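Side-chain contacts in adhesin LabA (Helicobacter pylori, PDB 6GMM), which probably serves as an outer-membrane adhesin that recognises LacdiNAc-type glycans of the gastric mucosa: residues N33-A38 with R379-T384; K260-N265 with A294-E299. All coordinates share one frame; numbering follows the deposited sequence.

Contact 1. Residues N33-A38 with R379-T384; sequences NAINNA and RNLAYT
Leu381 meets Ala34, Ile35 and Ala38 through one methyl group, CD2. Between side chains the contact is apolar. Ala38 CB lies 3.9 Å from Leu381 CD2, and the bond from CA to CB of Ala38 points toward 379-384. Ile35 joins from farther off, with CG1 4.2 Å from Leu381 CD2. Two torsions carry the leucine across. CG stands anti to the backbone N (chi1 175°), and CD2 is then the extended branch, anti to CA, while CD1 turns back.

The second kind of contact is with backbone. Leu381 CD2 sits 3.7 Å from the carbonyl O of Ala34, a van der Waals approach and not a polar bond. That oxygen already accepts the N-H of Ala38 inside its own helix. Ile35 CA is 4.1 Å from the same Leu381 CD2.

The axes of the two short segments are 10.5 Å apart and inclined at 126°; the leucine reaches across. Further packing between the same helices comes from Ile35 on Leu385 and Ala38 on Ala378. Ile35 also packs on Phe278 and Phe286, and Ala38 on Met290. Between residues 33-38 and 379-384 the chemistry is that of a small apolar contact: a single leucine methyl joins them by dispersion and burial, without directional bonds.

Contact 2. Residues K260-N265 with A294-E299; sequences KIVAAN and AKAQAE
Ala296 CB packs against Ile261 and Val262. It is nearest to Ile261 CB, at 3.7 Å, and the CG2 branch of Ile261 follows at 3.8 Å. Ile261 CD1 reaches the same methyl at 4.0 Å. Three atoms of one side chain thus meet a single alanine. The isoleucine torsions explain this. CG1 is anti to the carbonyl carbon (chi1 -54°), CG2 is anti to the backbone N, and the chain runs on extended to CD1.

Val262 touches both Ala296 and Gln297 through CG2. Val262 CG2 lies 4.0 Å from Ala296 CB and 3.9 Å from Gln297 CG. The side chains of Val262 and Gln297 cross at about a right angle. Gln297 keeps CG beside its backbone N (chi1 -68°) and is extended beyond it. Its methylene CG therefore meets the valine, while the amide runs on to polar partners. OE1 bonds to Ser45 OG, and NE2 bonds to Asn293 OD1 and Leu42 O. These bonds satisfy the buried amide. Those to Ser45 and Leu42 tie it to helix 32-50, and the one to Asn293 holds it to its own helix.

Val262 also touches Ala46 and Ile50, so helix 32-50 closes over this side. The small Ala296 probably lets the axes of the two short segments come to 8.7 Å, at 139°. This is packing of inclined, roughly antiparallel helices around a small alanine, consistent with the helical bundle of SabA-type adhesins.

Overall arrangement
Contact 1 and contact 2 lie about 15 Å apart, centre to centre. Contact 2 is nested in the chain segment that contact 1 closes. Helix 32-50 runs past both: it supplies 33-38 to contact 1, and its later residues Leu42, Ser45 and Ala46 face contact 2. Arg379 joins them directly. Arg379 CA lies 3.7 Å from Ala294 CB, and Arg379 NH1 lies 3.7 Å from Lys295 CG. Contact 1 is about 24 Å from the centre of the chain and contact 2 about 13 Å, measured from the centre of each contact. Both are helix packing in the extended helical body.

Contact 1. Residues N33-A38 with R379-T384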
ATOM      1  N   ASN A  33     -26.636   9.176  15.823  1.00 34.33           N
ATOM      2  CA  ASN A  33     -25.469   9.948  16.251  1.00 33.35           C
ATOM      3  C   ASN A  33     -24.203   9.142  15.924  1.00 33.87           C
ATOM      4  O   ASN A  33     -23.323   9.675  15.262  1.00 33.25           O
ATOM      5  CB  ASN A  33     -25.561  10.243  17.743  1.00 38.93           C
ATOM      6  CG  ASN A  33     -24.284  10.730  18.364  1.00 61.07           C
ATOM      7  OD1 ASN A  33     -23.897  11.893  18.203  1.00 53.47           O
ATOM      8  ND2 ASN A  33     -23.620   9.845  19.112  1.00 49.76           N
ATOM      9  N   ALA A  34     -24.149   7.845  16.328  1.00 28.65           N
ATOM     10  CA  ALA A  34     -23.023   6.923  16.078  1.00 26.57           C
ATOM     11  C   ALA A  34     -22.824   6.657  14.593  1.00 30.17           C
ATOM     12  O   ALA A  34     -21.691   6.492  14.151  1.00 30.68           O
ATOM     13  CB  ALA A  34     -23.226   5.610  16.822  1.00 25.91           C
ATOM     14  N   ILE A  35     -23.912   6.635  13.819  1.00 27.13           N
ATOM     15  CA  ILE A  35     -23.824   6.443  12.369  1.00 25.71           C
ATOM     16  C   ILE A  35     -23.268   7.725  11.741  1.00 28.17           C
ATOM     17  O   ILE A  35     -22.347   7.643  10.928  1.00 26.44           O
ATOM     18  CB  ILE A  35     -25.195   5.987  11.771  1.00 27.84           C
ATOM     19  CG1 ILE A  35     -25.588   4.597  12.321  1.00 26.62           C
ATOM     20  CG2 ILE A  35     -25.142   5.975  10.238  1.00 27.07           C
ATOM     21  CD1 ILE A  35     -27.042   4.244  12.163  1.00 29.63           C
ATOM     22  N   ASN A  36     -23.791   8.917  12.145  1.00 27.64           N
ATOM     23  CA  ASN A  36     -23.294  10.208  11.632  1.00 28.21           C
ATOM     24  C   ASN A  36     -21.812  10.350  11.938  1.00 32.81           C
ATOM     25  O   ASN A  36     -21.054  10.737  11.054  1.00 32.76           O
ATOM     26  CB  ASN A  36     -24.065  11.400  12.230  1.00 31.31           C
ATOM     27  CG  ASN A  36     -25.495  11.531  11.760  1.00 40.71           C
ATOM     28  OD1 ASN A  36     -25.886  11.049  10.687  1.00 33.12           O
ATOM     29  ND2 ASN A  36     -26.296  12.225  12.542  1.00 31.32           N
ATOM     30  N   ASN A  37     -21.383   9.988  13.166  1.00 31.16           N
ATOM     31  CA  ASN A  37     -19.951  10.054  13.520  1.00 30.88           C
ATOM     32  C   ASN A  37     -19.082   9.190  12.618  1.00 31.86           C
ATOM     33  O   ASN A  37     -18.045   9.674  12.147  1.00 34.84           O
ATOM     34  CB  ASN A  37     -19.731   9.716  14.997  1.00 29.65           C
ATOM     35  CG  ASN A  37     -20.316  10.751  15.916  1.00 53.59           C
ATOM     36  OD1 ASN A  37     -20.628  11.882  15.501  1.00 36.05           O
ATOM     37  ND2 ASN A  37     -20.513  10.377  17.184  1.00 52.48           N
ATOM     38  N   ALA A  38     -19.518   7.950  12.317  1.00 25.02           N
ATOM     39  CA  ALA A  38     -18.733   7.047  11.447  1.00 23.61           C
ATOM     40  C   ALA A  38     -18.666   7.533   9.992  1.00 26.06           C
ATOM     41  O   ALA A  38     -17.598   7.493   9.370  1.00 24.18           O
ATOM     42  CB  ALA A  38     -19.278   5.636  11.519  1.00 23.75           C
ATOM     43  N   ARG A 379     -16.320   0.388   9.308  1.00 26.28           N
ATOM     44  CA  ARG A 379     -16.487  -0.798   8.453  1.00 24.76           C
ATOM     45  C   ARG A 379     -17.443  -1.782   9.090  1.00 25.49           C
ATOM     46  O   ARG A 379     -18.415  -2.213   8.456  1.00 25.40           O
ATOM     47  CB  ARG A 379     -15.117  -1.470   8.198  1.00 23.55           C
ATOM     48  CG  ARG A 379     -15.197  -2.760   7.383  1.00 32.85           C
ATOM     49  CD  ARG A 379     -13.854  -3.437   7.384  1.00 43.97           C
ATOM     50  NE  ARG A 379     -13.850  -4.678   6.604  1.00 58.15           N
ATOM     51  CZ  ARG A 379     -12.783  -5.182   5.982  1.00 66.13           C
ATOM     52  NH1 ARG A 379     -12.874  -6.329   5.319  1.00 54.13           N
ATOM     53  NH2 ARG A 379     -11.621  -4.528   5.998  1.00 32.61           N
ATOM     54  N   ASN A 380     -17.164  -2.143  10.354  1.00 21.64           N
ATOM     55  CA  ASN A 380     -17.960  -3.102  11.108  1.00 21.15           C
ATOM     56  C   ASN A 380     -19.390  -2.613  11.287  1.00 22.96           C
ATOM     57  O   ASN A 380     -20.325  -3.374  10.991  1.00 21.87           O
ATOM     58  CB  ASN A 380     -17.248  -3.463  12.409  1.00 22.57           C
ATOM     59  CG  ASN A 380     -15.916  -4.136  12.093  1.00 38.58           C
ATOM     60  OD1 ASN A 380     -15.782  -4.848  11.082  1.00 34.93           O
ATOM     61  ND2 ASN A 380     -14.879  -3.852  12.868  1.00 18.95           N
ATOM     62  N   LEU A 381     -19.561  -1.323  11.647  1.00 20.39           N
ATOM     63  CA  LEU A 381     -20.889  -0.698  11.784  1.00 20.89           C
ATOM     64  C   LEU A 381     -21.621  -0.775  10.423  1.00 23.52           C
ATOM     65  O   LEU A 381     -22.757  -1.237  10.346  1.00 23.36           O
ATOM     66  CB  LEU A 381     -20.738   0.779  12.217  1.00 21.34           C
ATOM     67  CG  LEU A 381     -22.030   1.636  12.287  1.00 26.16           C
ATOM     68  CD1 LEU A 381     -23.089   1.005  13.204  1.00 26.24           C
ATOM     69  CD2 LEU A 381     -21.731   2.992  12.878  1.00 31.56           C
ATOM     70  N   ALA A 382     -20.940  -0.390   9.358  1.00 20.66           N
ATOM     71  CA  ALA A 382     -21.499  -0.413   8.010  1.00 20.84           C
ATOM     72  C   ALA A 382     -21.921  -1.832   7.586  1.00 24.36           C
ATOM     73  O   ALA A 382     -23.027  -1.988   7.065  1.00 23.38           O
ATOM     74  CB  ALA A 382     -20.515   0.175   7.027  1.00 20.58           C
ATOM     75  N   TYR A 383     -21.103  -2.869   7.893  1.00 22.27           N
ATOM     76  CA  TYR A 383     -21.484  -4.248   7.585  1.00 23.17           C
ATOM     77  C   TYR A 383     -22.710  -4.687   8.384  1.00 28.19           C
ATOM     78  O   TYR A 383     -23.588  -5.371   7.846  1.00 29.96           O
ATOM     79  CB  TYR A 383     -20.309  -5.227   7.772  1.00 24.50           C
ATOM     80  CG  TYR A 383     -20.682  -6.663   7.454  1.00 26.90           C
ATOM     81  CD1 TYR A 383     -20.683  -7.130   6.141  1.00 28.38           C
ATOM     82  CD2 TYR A 383     -21.075  -7.539   8.460  1.00 28.29           C
ATOM     83  CE1 TYR A 383     -21.031  -8.448   5.842  1.00 30.37           C
ATOM     84  CE2 TYR A 383     -21.419  -8.862   8.174  1.00 30.86           C
ATOM     85  CZ  TYR A 383     -21.395  -9.313   6.862  1.00 37.80           C
ATOM     86  OH  TYR A 383     -21.743 -10.612   6.579  1.00 36.61           O
ATOM     87  N   THR A 384     -22.778  -4.285   9.662  1.00 23.51           N
ATOM     88  CA  THR A 384     -23.912  -4.617  10.548  1.00 22.95           C
ATOM     89  C   THR A 384     -25.188  -3.949  10.024  1.00 25.45           C
ATOM     90  O   THR A 384     -26.179  -4.653   9.841  1.00 25.15           O
ATOM     91  CB  THR A 384     -23.582  -4.337  12.031  1.00 26.49           C
ATOM     92  OG1 THR A 384     -22.340  -4.967  12.368  1.00 29.24           O
ATOM     93  CG2 THR A 384     -24.637  -4.876  12.977  1.00 21.54           C
TER

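Contact 2. Residues K260-N265 with A294-E299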
ATOM      1  N   LYS A 260     -10.037   4.419  -6.323  1.00 25.93           N
ATOM      2  CA  LYS A 260     -11.210   4.668  -7.187  1.00 26.55           C
ATOM      3  C   LYS A 260     -12.474   4.547  -6.328  1.00 31.19           C
ATOM      4  O   LYS A 260     -13.408   5.340  -6.486  1.00 32.98           O
ATOM      5  CB  LYS A 260     -11.324   3.607  -8.301  1.00 28.68           C
ATOM      6  CG  LYS A 260     -10.268   3.654  -9.393  1.00 28.31           C
ATOM      7  CD  LYS A 260     -10.523   2.514 -10.386  1.00 32.34           C
ATOM      8  CE  LYS A 260      -9.577   2.547 -11.564  1.00 43.05           C
ATOM      9  NZ  LYS A 260      -9.737   1.337 -12.424  1.00 51.53           N
ATOM     10  N   ILE A 261     -12.513   3.511  -5.448  1.00 24.45           N
ATOM     11  CA  ILE A 261     -13.629   3.235  -4.556  1.00 24.00           C
ATOM     12  C   ILE A 261     -13.827   4.435  -3.621  1.00 27.28           C
ATOM     13  O   ILE A 261     -14.904   5.023  -3.623  1.00 28.45           O
ATOM     14  CB  ILE A 261     -13.492   1.890  -3.792  1.00 26.52           C
ATOM     15  CG1 ILE A 261     -13.259   0.688  -4.749  1.00 27.87           C
ATOM     16  CG2 ILE A 261     -14.710   1.653  -2.899  1.00 26.50           C
ATOM     17  CD1 ILE A 261     -12.655  -0.592  -4.087  1.00 30.81           C
ATOM     18  N   VAL A 262     -12.767   4.840  -2.900  1.00 21.26           N
ATOM     19  CA  VAL A 262     -12.775   5.991  -1.992  1.00 20.07           C
ATOM     20  C   VAL A 262     -13.272   7.209  -2.743  1.00 23.25           C
ATOM     21  O   VAL A 262     -14.154   7.883  -2.245  1.00 25.01           O
ATOM     22  CB  VAL A 262     -11.364   6.244  -1.421  1.00 21.71           C
ATOM     23  CG1 VAL A 262     -11.357   7.442  -0.491  1.00 21.81           C
ATOM     24  CG2 VAL A 262     -10.822   5.015  -0.714  1.00 20.17           C
ATOM     25  N   ALA A 263     -12.746   7.443  -3.971  1.00 20.93           N
ATOM     26  CA  ALA A 263     -13.061   8.563  -4.864  1.00 21.65           C
ATOM     27  C   ALA A 263     -14.506   8.597  -5.250  1.00 28.02           C
ATOM     28  O   ALA A 263     -15.100   9.675  -5.279  1.00 29.28           O
ATOM     29  CB  ALA A 263     -12.178   8.521  -6.111  1.00 21.59           C
ATOM     30  N   ALA A 264     -15.095   7.415  -5.487  1.00 27.98           N
ATOM     31  CA  ALA A 264     -16.519   7.288  -5.806  1.00 30.79           C
ATOM     32  C   ALA A 264     -17.432   7.593  -4.605  1.00 36.65           C
ATOM     33  O   ALA A 264     -18.613   7.895  -4.811  1.00 37.96           O
ATOM     34  CB  ALA A 264     -16.816   5.901  -6.350  1.00 31.37           C
ATOM     35  N   ASN A 265     -16.887   7.538  -3.361  1.00 33.32           N
ATOM     36  CA  ASN A 265     -17.644   7.788  -2.119  1.00 34.40           C
ATOM     37  C   ASN A 265     -17.257   9.088  -1.396  1.00 42.88           C
ATOM     38  O   ASN A 265     -17.671   9.287  -0.255  1.00 43.62           O
ATOM     39  CB  ASN A 265     -17.501   6.590  -1.158  1.00 30.73           C
ATOM     40  CG  ASN A 265     -18.187   5.349  -1.640  1.00 46.23           C
ATOM     41  OD1 ASN A 265     -19.411   5.291  -1.698  1.00 46.86           O
ATOM     42  ND2 ASN A 265     -17.424   4.320  -1.985  1.00 30.17           N
ATOM     43  N   ALA A 294     -15.060   2.146   3.508  1.00 19.32           N
ATOM     44  CA  ALA A 294     -14.273   1.775   4.686  1.00 19.29           C
ATOM     45  C   ALA A 294     -13.342   0.589   4.414  1.00 23.52           C
ATOM     46  O   ALA A 294     -12.189   0.605   4.859  1.00 20.80           O
ATOM     47  CB  ALA A 294     -15.231   1.427   5.825  1.00 19.87           C
ATOM     48  N   LYS A 295     -13.855  -0.448   3.699  1.00 21.54           N
ATOM     49  CA  LYS A 295     -13.088  -1.641   3.330  1.00 21.44           C
ATOM     50  C   LYS A 295     -11.940  -1.179   2.422  1.00 25.09           C
ATOM     51  O   LYS A 295     -10.777  -1.517   2.687  1.00 21.55           O
ATOM     52  CB  LYS A 295     -13.993  -2.652   2.602  1.00 25.78           C
ATOM     53  CG  LYS A 295     -13.363  -4.023   2.403  1.00 36.48           C
ATOM     54  CD  LYS A 295     -14.367  -4.983   1.818  1.00 35.49           C
ATOM     55  CE  LYS A 295     -13.735  -6.308   1.486  1.00 37.43           C
ATOM     56  NZ  LYS A 295     -14.279  -6.844   0.220  1.00 45.38           N
ATOM     57  N   ALA A 296     -12.249  -0.308   1.421  1.00 21.90           N
ATOM     58  CA  ALA A 296     -11.195   0.247   0.543  1.00 21.09           C
ATOM     59  C   ALA A 296     -10.161   1.039   1.338  1.00 24.52           C
ATOM     60  O   ALA A 296      -8.988   0.740   1.220  1.00 23.92           O
ATOM     61  CB  ALA A 296     -11.783   1.107  -0.561  1.00 21.84           C
ATOM     62  N   GLN A 297     -10.584   1.995   2.178  1.00 22.03           N
ATOM     63  CA  GLN A 297      -9.668   2.796   3.002  1.00 22.10           C
ATOM     64  C   GLN A 297      -8.757   1.910   3.844  1.00 25.41           C
ATOM     65  O   GLN A 297      -7.583   2.216   3.992  1.00 24.50           O
ATOM     66  CB  GLN A 297     -10.453   3.750   3.925  1.00 23.78           C
ATOM     67  CG  GLN A 297     -11.180   4.841   3.143  1.00 29.98           C
ATOM     68  CD  GLN A 297     -11.627   5.972   4.013  1.00 31.51           C
ATOM     69  OE1 GLN A 297     -10.953   6.352   4.974  1.00 20.18           O
ATOM     70  NE2 GLN A 297     -12.739   6.580   3.644  1.00 20.16           N
ATOM     71  N   ALA A 298      -9.285   0.806   4.379  1.00 21.79           N
ATOM     72  CA  ALA A 298      -8.472  -0.106   5.175  1.00 21.73           C
ATOM     73  C   ALA A 298      -7.448  -0.816   4.315  1.00 25.99           C
ATOM     74  O   ALA A 298      -6.330  -1.035   4.806  1.00 26.47           O
ATOM     75  CB  ALA A 298      -9.341  -1.106   5.917  1.00 21.84           C
ATOM     76  N   GLU A 299      -7.806  -1.155   3.031  1.00 21.98           N
ATOM     77  CA  GLU A 299      -6.887  -1.819   2.070  1.00 21.77           C
ATOM     78  C   GLU A 299      -5.733  -0.926   1.716  1.00 22.74           C
ATOM     79  O   GLU A 299      -4.588  -1.351   1.824  1.00 23.11           O
ATOM     80  CB  GLU A 299      -7.588  -2.280   0.783  1.00 23.63           C
ATOM     81  CG  GLU A 299      -7.654  -3.787   0.619  1.00 37.41           C
ATOM     82  CD  GLU A 299      -6.332  -4.512   0.449  1.00 59.03           C
ATOM     83  OE1 GLU A 299      -5.647  -4.752   1.469  1.00 54.51           O
ATOM     84  OE2 GLU A 299      -6.035  -4.932  -0.692  1.00 53.92           O
TER